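Local coordinates for protein ANGPTL4 C-terminal chain (Homo sapiens, PDB 6U1U) that is the fibrinogen-like C-terminal domain of a secreted protein that mediates lipoprotein lipase inactivation, regulating triglyceride clearance, and inhibits endothelial cell proliferation and migration, at residues 16-21 with 30-35; 91-96 with 204-209. One frame throughout, in Å; residues are numbered along the deposited sequence.

Contact 1. Residues 16-21 with 30-35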
loop_
_atom_site.group_PDB
_atom_site.type_symbol
_atom_site.label_atom_id
_atom_site.label_comp_id
_atom_site.label_asym_id
_atom_site.label_seq_id
_atom_site.Cartn_x
_atom_site.Cartn_y
_atom_site.Cartn_z
ATOM N N GLY A 16 9.751 9.804 12.467
ATOM C CA GLY A 16 10.005 10.972 11.639
ATOM C C GLY A 16 10.812 10.564 10.414
ATOM O O GLY A 16 10.896 9.388 10.072
ATOM N N LEU A 17 11.453 11.570 9.802
ATOM C CA LEU A 17 12.178 11.361 8.550
ATOM C C LEU A 17 13.647 11.067 8.821
ATOM O O LEU A 17 14.306 11.819 9.562
ATOM C CB LEU A 17 12.070 12.616 7.688
ATOM C CG LEU A 17 10.697 12.920 7.100
ATOM C CD1 LEU A 17 10.675 14.363 6.528
ATOM C CD2 LEU A 17 10.445 11.976 5.951
ATOM N N PHE A 18 14.151 9.993 8.230
ATOM C CA PHE A 18 15.523 9.524 8.414
ATOM C C PHE A 18 16.108 9.024 7.100
ATOM O O PHE A 18 15.410 8.423 6.281
ATOM C CB PHE A 18 15.611 8.361 9.410
ATOM C CG PHE A 18 15.189 8.734 10.795
ATOM C CD1 PHE A 18 16.119 9.233 11.697
ATOM C CD2 PHE A 18 13.865 8.605 11.189
ATOM C CE1 PHE A 18 15.752 9.587 12.991
ATOM C CE2 PHE A 18 13.480 8.971 12.498
ATOM C CZ PHE A 18 14.418 9.467 13.392
ATOM N N GLU A 19 17.420 9.228 6.935
ATOM C CA GLU A 19 18.126 8.714 5.770
ATOM C C GLU A 19 18.427 7.223 5.945
ATOM O O GLU A 19 18.915 6.801 7.000
ATOM C CB GLU A 19 19.441 9.483 5.562
ATOM C CG GLU A 19 19.286 10.997 5.541
ATOM C CD GLU A 19 20.630 11.750 5.741
ATOM O OE1 GLU A 19 21.650 11.328 5.150
ATOM O OE2 GLU A 19 20.669 12.743 6.502
ATOM N N ILE A 20 18.118 6.418 4.926
ATOM C CA ILE A 20 18.487 5.007 4.900
ATOM C C ILE A 20 19.157 4.745 3.564
ATOM O O ILE A 20 19.135 5.583 2.651
ATOM C CB ILE A 20 17.292 4.034 5.079
ATOM C CG1 ILE A 20 16.258 4.260 3.958
ATOM C CG2 ILE A 20 16.649 4.199 6.470
ATOM C CD1 ILE A 20 15.263 3.107 3.784
ATOM N N GLN A 21 19.809 3.590 3.474
ATOM C CA GLN A 21 20.443 3.190 2.221
ATOM C C GLN A 21 20.416 1.692 2.107
ATOM O O GLN A 21 21.344 0.997 2.543
ATOM C CB GLN A 21 21.877 3.701 2.100
ATOM C CG GLN A 21 22.434 3.388 0.708
ATOM C CD GLN A 21 23.709 4.136 0.392
ATOM O OE1 GLN A 21 24.417 4.577 1.298
ATOM N NE2 GLN A 21 24.002 4.284 -0.892
ATOM N N VAL A 30 13.240 8.350 4.421
ATOM C CA VAL A 30 12.000 7.609 4.635
ATOM C C VAL A 30 11.344 8.088 5.925
ATOM O O VAL A 30 11.975 8.718 6.778
ATOM C CB VAL A 30 12.203 6.078 4.720
ATOM C CG1 VAL A 30 12.571 5.530 3.362
ATOM C CG2 VAL A 30 13.266 5.675 5.807
ATOM N N ASN A 31 10.053 7.774 6.053
ATOM C CA ASN A 31 9.305 8.047 7.278
ATOM C C ASN A 31 9.352 6.791 8.128
ATOM O O ASN A 31 8.796 5.773 7.725
ATOM C CB ASN A 31 7.841 8.358 6.961
ATOM C CG ASN A 31 7.674 9.610 6.128
ATOM O OD1 ASN A 31 7.956 9.613 4.898
ATOM N ND2 ASN A 31 7.176 10.669 6.766
ATOM N N CYS A 32 9.947 6.867 9.319
ATOM C CA CYS A 32 10.049 5.702 10.200
ATOM C C CYS A 32 9.066 5.859 11.335
ATOM O O CYS A 32 8.857 6.962 11.839
ATOM C CB CYS A 32 11.436 5.546 10.838
ATOM S SG CYS A 32 12.760 5.206 9.667
ATOM N N LYS A 33 8.462 4.743 11.735
ATOM C CA LYS A 33 7.616 4.709 12.916
ATOM C C LYS A 33 8.284 3.736 13.867
ATOM O O LYS A 33 8.451 2.554 13.534
ATOM C CB LYS A 33 6.179 4.275 12.582
ATOM C CG LYS A 33 5.274 4.297 13.820
ATOM C CD LYS A 33 3.872 3.790 13.541
ATOM C CE LYS A 33 3.031 3.894 14.841
ATOM N NZ LYS A 33 1.625 3.454 14.666
ATOM N N MET A 34 8.707 4.227 15.044
ATOM C CA MET A 34 9.402 3.389 16.015
ATOM C C MET A 34 8.389 2.939 17.079
ATOM O O MET A 34 7.728 3.771 17.692
ATOM C CB MET A 34 10.561 4.143 16.663
ATOM C CG MET A 34 11.620 4.659 15.616
ATOM S SD MET A 34 12.077 3.436 14.377
ATOM C CE MET A 34 13.629 4.160 13.768
ATOM N N THR A 35 8.233 1.631 17.225
ATOM C CA THR A 35 7.192 1.029 18.054
ATOM C C THR A 35 7.847 0.021 18.991
ATOM O O THR A 35 9.010 -0.357 18.825
ATOM C CB THR A 35 6.146 0.300 17.172
ATOM O OG1 THR A 35 6.735 -0.908 16.733
ATOM C CG2 THR A 35 5.752 1.181 15.961
#

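Contact 2. Residues 91-96 with 204-209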
loop_
_atom_site.group_PDB
_atom_site.type_symbol
_atom_site.label_atom_id
_atom_site.label_comp_id
_atom_site.label_asym_id
_atom_site.label_seq_id
_atom_site.Cartn_x
_atom_site.Cartn_y
_atom_site.Cartn_z
ATOM N N VAL A 91 -1.573 -2.505 7.760
ATOM C CA VAL A 91 -2.549 -1.696 7.051
ATOM C C VAL A 91 -3.430 -1.079 8.121
ATOM O O VAL A 91 -4.027 -1.809 8.917
ATOM C CB VAL A 91 -3.379 -2.537 6.071
ATOM C CG1 VAL A 91 -4.503 -1.681 5.461
ATOM C CG2 VAL A 91 -2.473 -3.109 4.949
ATOM N N GLN A 92 -3.479 0.249 8.177
ATOM C CA GLN A 92 -4.214 0.939 9.236
ATOM C C GLN A 92 -5.269 1.825 8.605
ATOM O O GLN A 92 -4.957 2.621 7.709
ATOM C CB GLN A 92 -3.268 1.733 10.121
ATOM C CG GLN A 92 -2.133 0.784 10.573
ATOM C CD GLN A 92 -1.154 1.312 11.598
ATOM O OE1 GLN A 92 -0.922 2.521 11.727
ATOM N NE2 GLN A 92 -0.522 0.374 12.312
ATOM N N LEU A 93 -6.516 1.676 9.071
ATOM C CA LEU A 93 -7.673 2.320 8.464
ATOM C C LEU A 93 -8.428 3.121 9.513
ATOM O O LEU A 93 -8.505 2.718 10.673
ATOM C CB LEU A 93 -8.639 1.285 7.847
ATOM C CG LEU A 93 -8.003 0.142 7.032
ATOM C CD1 LEU A 93 -9.027 -0.956 6.665
ATOM C CD2 LEU A 93 -7.349 0.710 5.752
ATOM N N ARG A 94 -8.999 4.265 9.095
ATOM C CA ARG A 94 -9.761 5.107 10.015
ATOM C C ARG A 94 -11.069 5.500 9.347
ATOM O O ARG A 94 -11.081 5.862 8.159
ATOM C CB ARG A 94 -8.966 6.367 10.426
ATOM C CG ARG A 94 -9.672 7.226 11.489
ATOM C CD ARG A 94 -8.952 8.558 11.688
ATOM N NE ARG A 94 -7.517 8.389 11.936
ATOM C CZ ARG A 94 -6.584 9.295 11.632
ATOM N NH1 ARG A 94 -6.932 10.451 11.057
ATOM N NH2 ARG A 94 -5.297 9.047 11.904
ATOM N N ASP A 95 -12.179 5.421 10.090
ATOM C CA ASP A 95 -13.439 5.798 9.477
ATOM C C ASP A 95 -13.808 7.190 9.965
ATOM O O ASP A 95 -13.046 7.847 10.678
ATOM C CB ASP A 95 -14.546 4.753 9.731
ATOM C CG ASP A 95 -14.992 4.680 11.193
ATOM O OD1 ASP A 95 -14.742 5.628 11.963
ATOM O OD2 ASP A 95 -15.590 3.649 11.559
ATOM N N TRP A 96 -14.978 7.651 9.545
ATOM C CA TRP A 96 -15.336 9.038 9.813
ATOM C C TRP A 96 -15.925 9.235 11.198
ATOM O O TRP A 96 -16.181 10.381 11.591
ATOM C CB TRP A 96 -16.297 9.528 8.747
ATOM C CG TRP A 96 -15.568 9.810 7.454
ATOM C CD1 TRP A 96 -15.382 8.935 6.432
ATOM C CD2 TRP A 96 -14.921 11.026 7.072
ATOM N NE1 TRP A 96 -14.656 9.532 5.436
ATOM C CE2 TRP A 96 -14.365 10.816 5.797
ATOM C CE3 TRP A 96 -14.749 12.274 7.684
ATOM C CZ2 TRP A 96 -13.667 11.808 5.109
ATOM C CZ3 TRP A 96 -14.053 13.269 6.998
ATOM C CH2 TRP A 96 -13.517 13.030 5.724
ATOM N N TYR A 204 -17.740 2.538 1.225
ATOM C CA TYR A 204 -17.482 3.463 2.316
ATOM C C TYR A 204 -16.166 4.196 2.049
ATOM O O TYR A 204 -15.122 3.541 1.942
ATOM C CB TYR A 204 -17.402 2.712 3.642
ATOM C CG TYR A 204 -17.316 3.651 4.820
ATOM C CD1 TYR A 204 -18.468 4.082 5.481
ATOM C CD2 TYR A 204 -16.091 4.135 5.271
ATOM C CE1 TYR A 204 -18.390 4.953 6.541
ATOM C CE2 TYR A 204 -16.005 5.002 6.328
ATOM C CZ TYR A 204 -17.157 5.420 6.961
ATOM O OH TYR A 204 -17.048 6.291 8.024
ATOM N N PRO A 205 -16.156 5.529 1.956
ATOM C CA PRO A 205 -14.890 6.258 1.730
ATOM C C PRO A 205 -14.157 6.476 3.048
ATOM O O PRO A 205 -14.648 7.161 3.948
ATOM C CB PRO A 205 -15.351 7.585 1.111
ATOM C CG PRO A 205 -16.675 7.846 1.779
ATOM C CD PRO A 205 -17.307 6.445 2.019
ATOM N N LEU A 206 -12.954 5.919 3.155
ATOM C CA LEU A 206 -12.235 5.991 4.417
ATOM C C LEU A 206 -11.677 7.384 4.665
ATOM O O LEU A 206 -11.394 8.150 3.734
ATOM C CB LEU A 206 -11.103 4.966 4.436
ATOM C CG LEU A 206 -11.642 3.535 4.418
ATOM C CD1 LEU A 206 -10.570 2.536 4.041
ATOM C CD2 LEU A 206 -12.225 3.179 5.813
ATOM N N GLN A 207 -11.530 7.718 5.944
ATOM C CA GLN A 207 -11.042 9.042 6.304
ATOM C C GLN A 207 -9.521 9.119 6.278
ATOM O O GLN A 207 -8.966 10.181 5.976
ATOM C CB GLN A 207 -11.571 9.436 7.689
ATOM C CG GLN A 207 -11.258 10.887 8.070
ATOM C CD GLN A 207 -11.390 11.181 9.558
ATOM O OE1 GLN A 207 -12.214 10.585 10.260
ATOM N NE2 GLN A 207 -10.600 12.130 10.040
ATOM N N ALA A 208 -8.833 8.025 6.620
ATOM C CA ALA A 208 -7.374 8.049 6.698
ATOM C C ALA A 208 -6.858 6.625 6.546
ATOM O O ALA A 208 -7.549 5.661 6.889
ATOM C CB ALA A 208 -6.867 8.666 8.012
ATOM N N THR A 209 -5.652 6.501 5.975
ATOM C CA THR A 209 -5.013 5.205 5.795
ATOM C C THR A 209 -3.529 5.361 6.090
ATOM O O THR A 209 -2.944 6.418 5.837
ATOM C CB THR A 209 -5.181 4.643 4.348
ATOM O OG1 THR A 209 -4.498 5.495 3.401
ATOM C CG2 THR A 209 -6.652 4.579 3.933
#

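Contact 1. Residues 16-21 with 30-35
The first beta hairpin of the fibrinogen-like domain brings Gly16, Leu17 and Phe18 against Cys32, Asn31 and Val30 in antiparallel register. Two hydrogen-bonded pairs carry the backbone. In one, Phe18 N reaches Val30 O at 2.9 Å and Val30 N returns to Phe18 O; in the other, Cys32 N gives Gly16 O a nearly straight bond of 2.8 Å, while Gly16 N bonds to Cys32 O more bent, at 146°. Between them the non-hydrogen-bonded pair Leu17 and Asn31 draws close, and the CA-H of Leu17 points at Val30 O. Gly16 has backbone angles at which a CB would jam against the preceding carbonyl oxygen.

Phe18, Val30 and Cys32 share the face of the hairpin on which helix 4-9 packs. Here the SG of Cys32, disulfide-bonded to Cys4, lies obliquely beside the Phe18 ring, 3.9 Å from CD2, a sulfur-aromatic contact that sets the covalent link to the helix next to an apolar ring. Ile20 crosses Val30 at about a right angle. Its CG1 sits between the backbone N and the carbonyl carbon (chi1 59°), which helps to bring the branch carrying CD1 against Val30: CD1 lies 3.6 Å from Val30 CG1, and Ile20 CG2 meets Val30 CG2 at 3.8 Å. An alanine at Ile20 would probably open a gap beside both methyls of Val30 and weaken the apolar contact with Leu7 of the helix.

On the other face Leu17 and Asn31 run side by side, pointing the same way. Leu17 CD2 rests against the Asn31 amide, 3.6 Å from OD1, while Asn31 ND2 is hydrogen-bonded to Pro67 O.

Contact 2. Residues 91-96 with 204-209
Backbone hydrogen bonds join Arg94 to Ala208 and Gln207 where strand 87-94 meets the start of strand 208-215. Arg94 N donates to Ala208 O at 3.0 Å, and Arg94 O receives Gln207 N at 2.9 Å plus a weak bond from Ala208 N; with Gln207 and Ala208 both facing Arg94, this is a classic beta bulge.

Two further bonds involve side chains. Tyr204 OH accepts Trp96 N at 2.9 Å in a nearly straight bond (166°), and Trp96 NE1 makes a weak, bent one to Pro205 O at 2.8 Å.

Two contacts over flat groups follow. Gln207 CG, anti to its backbone N (chi1 -173°), sits over the six-membered ring of Trp96, 3.6 Å from the centroid, as a CH-pi contact. Ala208 CB lies over one face of the Arg94 guanidinium, 3.5 Å from NH1.

A purely apolar contact lies on the opposite face of the sheet from Arg94 and Ala208, where Leu93 CD2 meets Leu206 CD1 at 4.1 Å.

Asp95 forms a salt bridge with Arg200, and its OD1 accepts Asp97 N and Asn99 N. The bond to Tyr204 OH holds the Trp96 backbone, while Gln207 CG over the ring and the weak NE1 bond to Pro205 O probably limit how far the indole can turn.

Contacts 1 and 2 follow one another along the chain, the hairpin of 16-21 with 30-35 closing before 91-96 begins, and their centres lie about 23 Å apart. Both reach the same curled antiparallel sheet. Strand 28-35 pairs with 38-46, which pairs with 208-215, which in turn pairs with 87-94, so two strand-to-strand steps separate the contacts. They also come near each other directly, Lys33 NZ lying 4.0 Å from Gln92 OE1. Contact 1 pairs strands close in sequence, whereas contact 2 joins segments 108 residues apart, with the bound palmitic acid about 9 Å from the Leu93 side chain, not touching it. The sheet thus ties the N-terminal hairpin to the C-terminal strand of the domain.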